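Local coordinates for protein agglutinin alpha chain (Maclura pomifera, PDB 3LLZ) that binds D-galactose and recognises the T-antigen disaccharide Gal-beta-1,3-GalNAc as the larger chain of a jacalin-family lectin, at residues T23-L28 with T79-L84; Y64-S69 with T85-K90; G7-I12 with Y32-M37; I12-F17 with P53-L58. All blocks are in the same frame, centred on the assembly; numbering follows the deposited sequence.

Interaction 1. Residues T23-L28 with T79-L84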
loop_
_atom_site.group_PDB
_atom_site.type_symbol
_atom_site.label_atom_id
_atom_site.label_comp_id
_atom_site.label_asym_id
_atom_site.label_seq_id
_atom_site.Cartn_x
_atom_site.Cartn_y
_atom_site.Cartn_z
ATOM N N THR A 23 20.566 2.521 32.862
ATOM C CA THR A 23 19.173 2.092 32.879
ATOM C C THR A 23 18.607 1.709 31.517
ATOM O O THR A 23 18.758 0.570 31.077
ATOM C CB THR A 23 18.270 3.172 33.517
ATOM O OG1 THR A 23 18.469 4.424 32.853
ATOM C CG2 THR A 23 18.601 3.331 34.995
ATOM N N ALA A 24 17.958 2.658 30.849
ATOM C CA ALA A 24 17.356 2.367 29.554
ATOM C C ALA A 24 17.080 3.617 28.735
ATOM O O ALA A 24 17.538 4.712 29.066
ATOM C CB ALA A 24 16.062 1.589 29.759
ATOM N N ILE A 25 16.325 3.438 27.655
ATOM C CA ILE A 25 15.962 4.546 26.784
ATOM C C ILE A 25 14.923 5.409 27.490
ATOM O O ILE A 25 14.049 4.892 28.194
ATOM C CB ILE A 25 15.364 4.029 25.447
ATOM C CG1 ILE A 25 16.385 3.148 24.721
ATOM C CG2 ILE A 25 14.943 5.203 24.563
ATOM C CD1 ILE A 25 17.701 3.839 24.414
ATOM N N GLY A 26 15.028 6.720 27.297
ATOM C CA GLY A 26 14.088 7.643 27.903
ATOM C C GLY A 26 13.080 8.171 26.897
ATOM O O GLY A 26 12.464 7.401 26.161
ATOM N N GLY A 27 12.918 9.493 26.860
ATOM C CA GLY A 27 11.968 10.096 25.944
ATOM C C GLY A 27 12.445 10.142 24.508
ATOM O O GLY A 27 13.609 9.864 24.214
ATOM N N LEU A 28 11.537 10.491 23.602
ATOM C CA LEU A 28 11.889 10.583 22.196
ATOM C C LEU A 28 10.965 11.529 21.445
ATOM O O LEU A 28 9.793 11.698 21.796
ATOM C CB LEU A 28 11.880 9.194 21.559
ATOM C CG LEU A 28 10.568 8.447 21.352
ATOM C CD1 LEU A 28 9.912 8.924 20.068
ATOM C CD2 LEU A 28 10.850 6.954 21.250
ATOM N N THR A 79 9.589 -3.937 32.285
ATOM C CA THR A 79 10.185 -4.410 31.037
ATOM C C THR A 79 10.197 -3.230 30.079
ATOM O O THR A 79 9.145 -2.733 29.682
ATOM C CB THR A 79 9.371 -5.562 30.424
ATOM O OG1 THR A 79 9.291 -6.642 31.362
ATOM C CG2 THR A 79 10.041 -6.062 29.148
ATOM N N VAL A 80 11.391 -2.786 29.710
ATOM C CA VAL A 80 11.530 -1.626 28.844
ATOM C C VAL A 80 12.584 -1.800 27.767
ATOM O O VAL A 80 13.321 -2.789 27.753
ATOM C CB VAL A 80 11.899 -0.377 29.675
ATOM C CG1 VAL A 80 10.791 -0.071 30.673
ATOM C CG2 VAL A 80 13.224 -0.609 30.402
ATOM N N ILE A 81 12.638 -0.837 26.855
ATOM C CA ILE A 81 13.628 -0.857 25.787
ATOM C C ILE A 81 14.882 -0.255 26.411
ATOM O O ILE A 81 14.915 0.929 26.758
ATOM C CB ILE A 81 13.173 -0.013 24.570
ATOM C CG1 ILE A 81 11.920 -0.630 23.935
ATOM C CG2 ILE A 81 14.277 0.030 23.524
ATOM C CD1 ILE A 81 10.727 -0.694 24.840
ATOM N N ARG A 82 15.909 -1.082 26.571
ATOM C CA ARG A 82 17.143 -0.632 27.199
ATOM C C ARG A 82 18.192 -0.094 26.244
ATOM O O ARG A 82 19.072 0.663 26.650
ATOM C CB ARG A 82 17.742 -1.765 28.028
ATOM C CG ARG A 82 16.769 -2.377 29.018
ATOM C CD ARG A 82 17.506 -3.157 30.084
ATOM N NE ARG A 82 18.317 -2.269 30.911
ATOM C CZ ARG A 82 19.175 -2.688 31.837
ATOM N NH1 ARG A 82 19.335 -3.986 32.054
ATOM N NH2 ARG A 82 19.865 -1.808 32.550
ATOM N N SER A 83 18.102 -0.481 24.977
ATOM C CA SER A 83 19.066 -0.023 23.992
ATOM C C SER A 83 18.449 0.043 22.603
ATOM O O SER A 83 17.508 -0.692 22.297
ATOM C CB SER A 83 20.278 -0.960 23.972
ATOM O OG SER A 83 21.244 -0.528 23.034
ATOM N N LEU A 84 18.988 0.935 21.779
ATOM C CA LEU A 84 18.530 1.117 20.405
ATOM C C LEU A 84 19.689 1.377 19.457
ATOM O O LEU A 84 20.670 2.032 19.813
ATOM C CB LEU A 84 17.557 2.297 20.309
ATOM C CG LEU A 84 16.136 2.118 20.840
ATOM C CD1 LEU A 84 15.440 3.473 20.827
ATOM C CD2 LEU A 84 15.374 1.115 19.984
#
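A buried junction between two different sheets is what Thr23-Leu28 and Thr79-Leu84 form: strand 25-34 meets strand 78-88 nearly at a right angle, with 86° between their short axes. The guanidinium of Arg82 does the main polar work. Its NE and NH2 come side-on to a single atom, the carbonyl oxygen of Thr23, at 2.9 Å for NE to Thr23 O and 3.0 Å for NH2 to Thr23 O. The oxygen lies in the guanidinium plane, at its edge, and a bend at chi3 (66°) turns the arginine chain back to it. One backbone bond follows, Ile25 N to Ile81 O at 3.0 Å, nearly straight at 164°. Apolar contacts accompany these bonds: Ala24 CB sits 3.6 Å from Val80 CG2, while Ile25 CG1 touches both Ile81 CG2 (3.9 Å) and Leu84 CD1 (4.0 Å). Leu124 of strand 124-132 touches both isoleucines, bringing in the third sheet. The Val80 side chain also lies about 4 Å from the bound N-acetylgalactosamine, next to Asp125 of the sugar pocket. Three sheets meeting close to the carbohydrate site is the arrangement of the jacalin-type beta-prism.

Interaction 2. Residues Y64-S69 with T85-K90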
loop_
_atom_site.group_PDB
_atom_site.type_symbol
_atom_site.label_atom_id
_atom_site.label_comp_id
_atom_site.label_asym_id
_atom_site.label_seq_id
_atom_site.Cartn_x
_atom_site.Cartn_y
_atom_site.Cartn_z
ATOM N N TYR A 64 18.122 6.847 4.625
ATOM C CA TYR A 64 16.939 6.344 5.308
ATOM C C TYR A 64 17.308 5.117 6.126
ATOM O O TYR A 64 18.281 4.428 5.835
ATOM C CB TYR A 64 15.840 5.985 4.301
ATOM C CG TYR A 64 16.335 5.131 3.165
ATOM C CD1 TYR A 64 16.968 5.705 2.064
ATOM C CD2 TYR A 64 16.226 3.741 3.214
ATOM C CE1 TYR A 64 17.486 4.919 1.043
ATOM C CE2 TYR A 64 16.743 2.944 2.198
ATOM C CZ TYR A 64 17.372 3.540 1.118
ATOM O OH TYR A 64 17.907 2.757 0.122
ATOM N N ILE A 65 16.515 4.856 7.153
ATOM C CA ILE A 65 16.736 3.726 8.042
ATOM C C ILE A 65 16.459 2.385 7.363
ATOM O O ILE A 65 15.421 2.210 6.723
ATOM C CB ILE A 65 15.831 3.870 9.280
ATOM C CG1 ILE A 65 16.227 5.136 10.052
ATOM C CG2 ILE A 65 15.925 2.631 10.155
ATOM C CD1 ILE A 65 15.243 5.535 11.133
ATOM N N VAL A 66 17.389 1.439 7.503
ATOM C CA VAL A 66 17.207 0.115 6.918
ATOM C C VAL A 66 17.087 -0.961 7.993
ATOM O O VAL A 66 16.794 -2.118 7.700
ATOM C CB VAL A 66 18.351 -0.249 5.940
ATOM C CG1 VAL A 66 18.389 0.758 4.797
ATOM C CG2 VAL A 66 19.683 -0.300 6.672
ATOM N N GLU A 67 17.328 -0.579 9.244
ATOM C CA GLU A 67 17.182 -1.514 10.353
ATOM C C GLU A 67 17.158 -0.832 11.710
ATOM O O GLU A 67 17.923 0.095 11.968
ATOM C CB GLU A 67 18.304 -2.563 10.369
ATOM C CG GLU A 67 18.072 -3.635 11.442
ATOM C CD GLU A 67 19.135 -4.719 11.477
ATOM O OE1 GLU A 67 19.765 -4.985 10.434
ATOM O OE2 GLU A 67 19.325 -5.325 12.553
ATOM N N VAL A 68 16.251 -1.295 12.562
ATOM C CA VAL A 68 16.153 -0.803 13.927
ATOM C C VAL A 68 16.325 -2.054 14.773
ATOM O O VAL A 68 15.681 -3.074 14.521
ATOM C CB VAL A 68 14.774 -0.180 14.245
ATOM C CG1 VAL A 68 14.723 0.239 15.721
ATOM C CG2 VAL A 68 14.530 1.019 13.354
ATOM N N SER A 69 17.210 -1.990 15.760
ATOM C CA SER A 69 17.445 -3.130 16.631
ATOM C C SER A 69 17.729 -2.610 18.027
ATOM O O SER A 69 17.895 -1.409 18.227
ATOM C CB SER A 69 18.631 -3.966 16.125
ATOM O OG SER A 69 19.831 -3.208 16.087
ATOM N N THR A 85 19.560 0.852 18.245
ATOM C CA THR A 85 20.551 1.042 17.201
ATOM C C THR A 85 19.786 1.317 15.916
ATOM O O THR A 85 18.857 0.585 15.577
ATOM C CB THR A 85 21.412 -0.214 16.988
ATOM O OG1 THR A 85 22.152 -0.499 18.181
ATOM C CG2 THR A 85 22.385 0.000 15.837
ATOM N N PHE A 86 20.162 2.379 15.214
ATOM C CA PHE A 86 19.513 2.719 13.954
ATOM C C PHE A 86 20.526 2.643 12.825
ATOM O O PHE A 86 21.471 3.428 12.776
ATOM C CB PHE A 86 18.916 4.130 13.996
ATOM C CG PHE A 86 17.738 4.269 14.917
ATOM C CD1 PHE A 86 17.915 4.607 16.254
ATOM C CD2 PHE A 86 16.445 4.054 14.447
ATOM C CE1 PHE A 86 16.821 4.730 17.111
ATOM C CE2 PHE A 86 15.344 4.174 15.295
ATOM C CZ PHE A 86 15.533 4.513 16.631
ATOM N N LYS A 87 20.331 1.687 11.924
ATOM C CA LYS A 87 21.222 1.524 10.787
ATOM C C LYS A 87 20.561 2.120 9.550
ATOM O O LYS A 87 19.400 1.828 9.264
ATOM C CB LYS A 87 21.505 0.038 10.552
ATOM C CG LYS A 87 22.404 -0.246 9.357
ATOM C CD LYS A 87 22.575 -1.744 9.150
ATOM C CE LYS A 87 23.342 -2.046 7.876
ATOM N NZ LYS A 87 23.443 -3.515 7.639
ATOM N N THR A 88 21.284 2.974 8.833
ATOM C CA THR A 88 20.738 3.556 7.614
ATOM C C THR A 88 21.545 2.999 6.454
ATOM O O THR A 88 22.451 2.193 6.654
ATOM C CB THR A 88 20.841 5.097 7.594
ATOM O OG1 THR A 88 22.208 5.495 7.431
ATOM C CG2 THR A 88 20.297 5.680 8.890
ATOM N N ASN A 89 21.210 3.418 5.242
ATOM C CA ASN A 89 21.928 2.952 4.067
ATOM C C ASN A 89 23.296 3.625 3.984
ATOM O O ASN A 89 24.131 3.256 3.159
ATOM C CB ASN A 89 21.107 3.242 2.804
ATOM C CG ASN A 89 20.746 4.709 2.660
ATOM O OD1 ASN A 89 20.321 5.354 3.619
ATOM N ND2 ASN A 89 20.901 5.240 1.455
ATOM N N LYS A 90 23.531 4.597 4.861
ATOM C CA LYS A 90 24.795 5.325 4.875
ATOM C C LYS A 90 25.697 5.002 6.065
ATOM O O LYS A 90 26.922 4.972 5.928
ATOM C CB LYS A 90 24.532 6.834 4.846
ATOM C CG LYS A 90 23.781 7.324 3.616
ATOM C CD LYS A 90 24.577 7.098 2.339
ATOM C CE LYS A 90 23.870 7.713 1.140
ATOM N NZ LYS A 90 23.659 9.181 1.315
HETATM O O HOH W 1 20.036 -1.791 13.727
#
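Asn89 and Tyr64 meet because both first torsions, chi1 56° for Asn89 and 49° for Tyr64, place CG between the backbone N and the carbonyl carbon. The amide of Asn89 then lies over one face of the tyrosine ring, the two planes 23° apart, with ND2 3.5 Å from Tyr64 CE1. From there its OD1 takes the backbone N-H of Tyr64 at 2.8 Å, while Asn89 N returns a longer bond to Tyr64 O; ND2 has its own partner in the carbonyl of Ser62. Further along, the pairing is that of an antiparallel beta hairpin, strands 65-75 and 78-88, within one of the sheets of the beta-prism. A classic beta bulge interrupts it: Val66 and Glu67 both face Lys87, whose carbonyl oxygen accepts from Val66 N at 2.7 Å and from Glu67 N at 3.2 Å. Lys87 N returns a bond to Glu67 O, and past the bulge Ser69 pairs with Thr85 through hydrogen bonds in both directions. On the face carrying Val68 and Phe86, these two side chains run side by side, Val68 CG2 reaching Phe86 CD2 at 3.8 Å; Ile65 CD1 approaches that same CD2, and Ile15 of strand 11-19 packs on both Ile65 and Phe86. On the other face, a water bonded to Ser69 OG at 2.8 Å also donates to the carbonyl oxygen of Thr85.

Interaction 3. Residues G7-I12 with Y32-M37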
loop_
_atom_site.group_PDB
_atom_site.type_symbol
_atom_site.label_atom_id
_atom_site.label_comp_id
_atom_site.label_asym_id
_atom_site.label_seq_id
_atom_site.Cartn_x
_atom_site.Cartn_y
_atom_site.Cartn_z
ATOM N N GLY A 7 1.439 8.407 14.404
ATOM C CA GLY A 7 0.716 8.158 13.174
ATOM C C GLY A 7 1.695 7.997 12.028
ATOM O O GLY A 7 2.895 7.795 12.249
ATOM N N ALA A 8 1.197 8.109 10.799
ATOM C CA ALA A 8 2.032 7.942 9.617
ATOM C C ALA A 8 2.341 9.231 8.869
ATOM O O ALA A 8 1.524 10.152 8.829
ATOM C CB ALA A 8 1.376 6.948 8.672
ATOM N N TYR A 9 3.529 9.276 8.273
ATOM C CA TYR A 9 3.985 10.430 7.506
ATOM C C TYR A 9 4.632 9.921 6.220
ATOM O O TYR A 9 4.360 8.797 5.803
ATOM C CB TYR A 9 4.971 11.258 8.342
ATOM C CG TYR A 9 4.373 11.704 9.658
ATOM C CD1 TYR A 9 4.270 10.825 10.735
ATOM C CD2 TYR A 9 3.835 12.982 9.801
ATOM C CE1 TYR A 9 3.640 11.201 11.923
ATOM C CE2 TYR A 9 3.199 13.368 10.987
ATOM C CZ TYR A 9 3.106 12.472 12.040
ATOM O OH TYR A 9 2.467 12.837 13.205
ATOM N N THR A 10 5.474 10.723 5.576
ATOM C CA THR A 10 6.095 10.254 4.339
ATOM C C THR A 10 7.590 9.966 4.439
ATOM O O THR A 10 8.250 9.719 3.434
ATOM C CB THR A 10 5.839 11.236 3.172
ATOM O OG1 THR A 10 6.248 12.552 3.550
ATOM C CG2 THR A 10 4.353 11.259 2.815
ATOM N N GLY A 11 8.120 9.980 5.659
ATOM C CA GLY A 11 9.533 9.704 5.839
ATOM C C GLY A 11 10.048 10.197 7.174
ATOM O O GLY A 11 9.293 10.749 7.972
ATOM N N ILE A 12 11.337 9.991 7.417
ATOM C CA ILE A 12 11.956 10.425 8.665
ATOM C C ILE A 12 13.122 11.369 8.389
ATOM O O ILE A 12 13.988 11.073 7.571
ATOM C CB ILE A 12 12.501 9.232 9.470
ATOM C CG1 ILE A 12 11.370 8.247 9.776
ATOM C CG2 ILE A 12 13.142 9.733 10.763
ATOM C CD1 ILE A 12 11.815 7.032 10.547
ATOM N N TYR A 32 9.436 14.126 11.320
ATOM C CA TYR A 32 9.100 13.387 10.116
ATOM C C TYR A 32 9.162 14.274 8.905
ATOM O O TYR A 32 9.336 15.492 9.009
ATOM C CB TYR A 32 7.667 12.863 10.211
ATOM C CG TYR A 32 7.432 11.888 11.326
ATOM C CD1 TYR A 32 7.723 10.537 11.160
ATOM C CD2 TYR A 32 6.947 12.313 12.561
ATOM C CE1 TYR A 32 7.541 9.632 12.194
ATOM C CE2 TYR A 32 6.761 11.415 13.604
ATOM C CZ TYR A 32 7.064 10.075 13.413
ATOM O OH TYR A 32 6.913 9.183 14.448
ATOM N N ASP A 33 9.042 13.645 7.744
ATOM C CA ASP A 33 8.944 14.403 6.519
ATOM C C ASP A 33 7.458 14.275 6.247
ATOM O O ASP A 33 6.882 13.195 6.404
ATOM C CB ASP A 33 9.704 13.776 5.353
ATOM C CG ASP A 33 9.421 14.494 4.038
ATOM O OD1 ASP A 33 8.569 14.021 3.252
ATOM O OD2 ASP A 33 10.032 15.553 3.804
ATOM N N LEU A 34 6.825 15.384 5.896
ATOM C CA LEU A 34 5.413 15.351 5.564
ATOM C C LEU A 34 5.299 16.022 4.209
ATOM O O LEU A 34 5.274 17.250 4.109
ATOM C CB LEU A 34 4.563 16.095 6.598
ATOM C CG LEU A 34 3.058 16.095 6.287
ATOM C CD1 LEU A 34 2.560 14.661 6.129
ATOM C CD2 LEU A 34 2.297 16.811 7.391
ATOM N N ASN A 35 5.271 15.199 3.170
ATOM C CA ASN A 35 5.155 15.678 1.801
ATOM C C ASN A 35 6.210 16.727 1.450
ATOM O O ASN A 35 5.899 17.770 0.870
ATOM C CB ASN A 35 3.743 16.225 1.591
ATOM C CG ASN A 35 2.677 15.201 1.933
ATOM O OD1 ASN A 35 1.777 15.454 2.737
ATOM N ND2 ASN A 35 2.785 14.025 1.331
ATOM N N GLY A 36 7.457 16.444 1.812
ATOM C CA GLY A 36 8.547 17.354 1.504
ATOM C C GLY A 36 8.867 18.406 2.548
ATOM O O GLY A 36 9.893 19.081 2.449
ATOM N N MET A 37 8.003 18.558 3.545
ATOM C CA MET A 37 8.227 19.545 4.594
ATOM C C MET A 37 8.587 18.858 5.904
ATOM O O MET A 37 8.070 17.787 6.212
ATOM C CB MET A 37 6.968 20.376 4.847
ATOM C CG MET A 37 6.311 20.982 3.627
ATOM S SD MET A 37 4.860 21.944 4.123
ATOM C CE MET A 37 3.793 20.652 4.756
#
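Tyr9 and Tyr32 lie ring over ring in an offset stack, their planes only 11° apart and their centroids 4.0 Å from one another. Tyr9 CD1 sits above the centre of the Tyr32 ring, whereas Tyr32 CD2 falls toward the rim of Tyr9; the long axes of the two side chains are turned well away from each other, and the hydroxyls diverge. Each finds Asp6: Tyr9 OH bonds to its backbone oxygen, Tyr32 OH to its carboxylate. Gly11 O lies in the plane of the Tyr32 ring, at its edge, and accepts from Asp33 N at 2.9 Å. Beside the stack, Thr10 and Gly11 both face Asp33 in a classic beta bulge. With chi1 53°, Thr10 OG1 lies between its own backbone N and carbonyl carbon, where it donates to Asp33 OD1 at 2.8 Å and accepts from Asn35 N at 2.8 Å. Asp33 OD1 also takes Gly36 N at 3.0 Å, an Asx motif that overlaps the type I' turn Leu34-Met37. The threonine hydroxyl thus both donates and accepts, and OD1 is gripped twice. With Arg13 bridging to OD2 as well, the buried carboxylate would be expected to stay ionised.

Interaction 4. Residues I12-F17 with P53-L58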
loop_
_atom_site.group_PDB
_atom_site.type_symbol
_atom_site.label_atom_id
_atom_site.label_comp_id
_atom_site.label_asym_id
_atom_site.label_seq_id
_atom_site.Cartn_x
_atom_site.Cartn_y
_atom_site.Cartn_z
ATOM N N ILE A 12 11.337 9.991 7.417
ATOM C CA ILE A 12 11.956 10.425 8.665
ATOM C C ILE A 12 13.122 11.369 8.389
ATOM O O ILE A 12 13.988 11.073 7.571
ATOM C CB ILE A 12 12.501 9.232 9.470
ATOM C CG1 ILE A 12 11.370 8.247 9.776
ATOM C CG2 ILE A 12 13.142 9.733 10.763
ATOM C CD1 ILE A 12 11.815 7.032 10.547
ATOM N N ARG A 13 13.140 12.503 9.077
ATOM C CA ARG A 13 14.211 13.478 8.901
ATOM C C ARG A 13 15.162 13.500 10.092
ATOM O O ARG A 13 16.372 13.627 9.922
ATOM C CB ARG A 13 13.624 14.873 8.678
ATOM C CG ARG A 13 13.110 15.102 7.266
ATOM C CD ARG A 13 12.260 16.363 7.180
ATOM N NE ARG A 13 11.858 16.663 5.806
ATOM C CZ ARG A 13 12.657 17.188 4.882
ATOM N NH1 ARG A 13 13.918 17.481 5.176
ATOM N NH2 ARG A 13 12.195 17.422 3.660
ATOM N N GLU A 14 14.614 13.365 11.294
ATOM C CA GLU A 14 15.441 13.382 12.490
ATOM C C GLU A 14 14.809 12.610 13.638
ATOM O O GLU A 14 13.588 12.579 13.790
ATOM C CB GLU A 14 15.686 14.829 12.917
ATOM C CG GLU A 14 16.597 15.000 14.115
ATOM C CD GLU A 14 16.900 16.459 14.396
ATOM O OE1 GLU A 14 17.406 17.141 13.483
ATOM O OE2 GLU A 14 16.633 16.922 15.527
ATOM N N ILE A 15 15.654 11.976 14.445
ATOM C CA ILE A 15 15.178 11.233 15.601
ATOM C C ILE A 15 15.994 11.651 16.813
ATOM O O ILE A 15 17.211 11.480 16.838
ATOM C CB ILE A 15 15.322 9.709 15.420
ATOM C CG1 ILE A 15 14.509 9.245 14.210
ATOM C CG2 ILE A 15 14.846 8.996 16.678
ATOM C CD1 ILE A 15 14.589 7.752 13.952
ATOM N N ASN A 16 15.323 12.216 17.809
ATOM C CA ASN A 16 15.999 12.634 19.027
ATOM C C ASN A 16 15.463 11.794 20.172
ATOM O O ASN A 16 14.252 11.631 20.318
ATOM C CB ASN A 16 15.743 14.114 19.301
ATOM C CG ASN A 16 16.105 14.992 18.124
ATOM O OD1 ASN A 16 17.141 14.799 17.487
ATOM N ND2 ASN A 16 15.254 15.964 17.827
ATOM N N PHE A 17 16.361 11.237 20.973
ATOM C CA PHE A 17 15.932 10.434 22.103
ATOM C C PHE A 17 16.972 10.432 23.208
ATOM O O PHE A 17 18.127 10.806 22.990
ATOM C CB PHE A 17 15.597 9.002 21.659
ATOM C CG PHE A 17 16.776 8.212 21.156
ATOM C CD1 PHE A 17 17.504 7.400 22.018
ATOM C CD2 PHE A 17 17.131 8.247 19.810
ATOM C CE1 PHE A 17 18.569 6.629 21.551
ATOM C CE2 PHE A 17 18.195 7.479 19.331
ATOM C CZ PHE A 17 18.913 6.668 20.206
ATOM N N PRO A 53 21.242 12.895 25.785
ATOM C CA PRO A 53 20.471 12.913 24.538
ATOM C C PRO A 53 21.296 12.632 23.289
ATOM O O PRO A 53 22.502 12.873 23.248
ATOM C CB PRO A 53 19.877 14.324 24.512
ATOM C CG PRO A 53 19.901 14.750 25.953
ATOM C CD PRO A 53 21.242 14.233 26.393
ATOM N N VAL A 54 20.626 12.112 22.270
ATOM C CA VAL A 54 21.256 11.821 20.996
ATOM C C VAL A 54 20.323 12.365 19.927
ATOM O O VAL A 54 19.111 12.172 19.995
ATOM C CB VAL A 54 21.453 10.306 20.780
ATOM C CG1 VAL A 54 20.172 9.571 21.082
ATOM C CG2 VAL A 54 21.894 10.036 19.346
ATOM N N LYS A 55 20.893 13.069 18.957
ATOM C CA LYS A 55 20.109 13.640 17.874
ATOM C C LYS A 55 20.612 13.078 16.553
ATOM O O LYS A 55 21.717 13.395 16.114
ATOM C CB LYS A 55 20.238 15.165 17.874
ATOM C CG LYS A 55 19.662 15.845 19.110
ATOM C CD LYS A 55 19.933 17.347 19.098
ATOM C CE LYS A 55 19.354 18.020 17.861
ATOM N NZ LYS A 55 17.871 17.904 17.792
ATOM N N ILE A 56 19.799 12.227 15.935
ATOM C CA ILE A 56 20.157 11.624 14.660
ATOM C C ILE A 56 19.529 12.431 13.532
ATOM O O ILE A 56 18.315 12.385 13.333
ATOM C CB ILE A 56 19.650 10.167 14.561
ATOM C CG1 ILE A 56 20.264 9.321 15.675
ATOM C CG2 ILE A 56 20.007 9.586 13.193
ATOM C CD1 ILE A 56 19.738 7.899 15.726
ATOM N N SER A 57 20.357 13.175 12.806
ATOM C CA SER A 57 19.886 13.990 11.691
ATOM C C SER A 57 20.170 13.260 10.387
ATOM O O SER A 57 21.309 13.215 9.927
ATOM C CB SER A 57 20.594 15.348 11.688
ATOM O OG SER A 57 20.298 16.080 12.863
ATOM N N LEU A 58 19.129 12.690 9.793
ATOM C CA LEU A 58 19.278 11.949 8.547
ATOM C C LEU A 58 19.341 12.858 7.335
ATOM O O LEU A 58 18.643 13.871 7.269
ATOM C CB LEU A 58 18.110 10.979 8.369
ATOM C CG LEU A 58 17.886 9.968 9.492
ATOM C CD1 LEU A 58 16.702 9.088 9.139
ATOM C CD2 LEU A 58 19.136 9.123 9.692
#
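The ring of Phe17 has Val54 on one face, its CG1 over the ring centre, a CH-pi contact whose spacing is doubtfully tight, and Ile56 CD1 at its edge, in plane and 3.9 Å from Phe17 CE2. Outside the two segments, Tyr96 meets the phenylalanine ring edge-to-face. Another flat group, the amide of Asn16, has Glu14 OE2 in its own plane: ND2 donates to that oxygen at 2.8 Å, on the anti lone pair. Lys55 NZ reaches the same OE2, also at 2.8 Å, but from above the carboxylate plane, completing a salt bridge. The lysine gets there by bending at chi3 and chi4 (58° and 62°), curling its chain past Asn16 OD1, to which NZ gives a weak second bond. One carboxylate oxygen therefore ties Asn16 and Lys55 together on the outward face, and the ammonium probably offsets much of its charge. Backbone bonds run in both directions at Ile15 with Ile56 and at Phe17 with Val54; Ile56 N to Ile15 O is 2.8 Å. At the far end Leu58 N bonds to Arg13 O, while Leu58 CD1 packs on Ile12 CG2 at 4.0 Å. Polar side chains thus take one face and Phe17, Val54, Ile15 and Ile56 the other. Within this chain, strand 52-57 is an outer strand of a four-stranded antiparallel Greek-key sheet, one wall of the beta-prism.

Overall arrangement
Interactions 3 and 4 lie in one four-stranded sheet, both on strand 11-19 and sharing Ile12, with centres about 14 Å apart; the Arg13-Asp33 salt bridge joins them. Interaction 2 belongs to the second four-stranded sheet, its centre about 12 Å from that of interaction 4, and Ile65, Phe86 and Thr88 pack against Ile15, Phe17 and Leu58. Interaction 1 joins these sheets, using strands 25-34 and 78-88, its centre about 24 Å from that of interaction 3, on the other side of the chain's centre. Along the chain, interactions 3 and 4 close before interaction 2 opens; interaction 1 alternates with all three. The sheets pack on a common interior, interaction 1 near the sugar, interaction 3 remote from it.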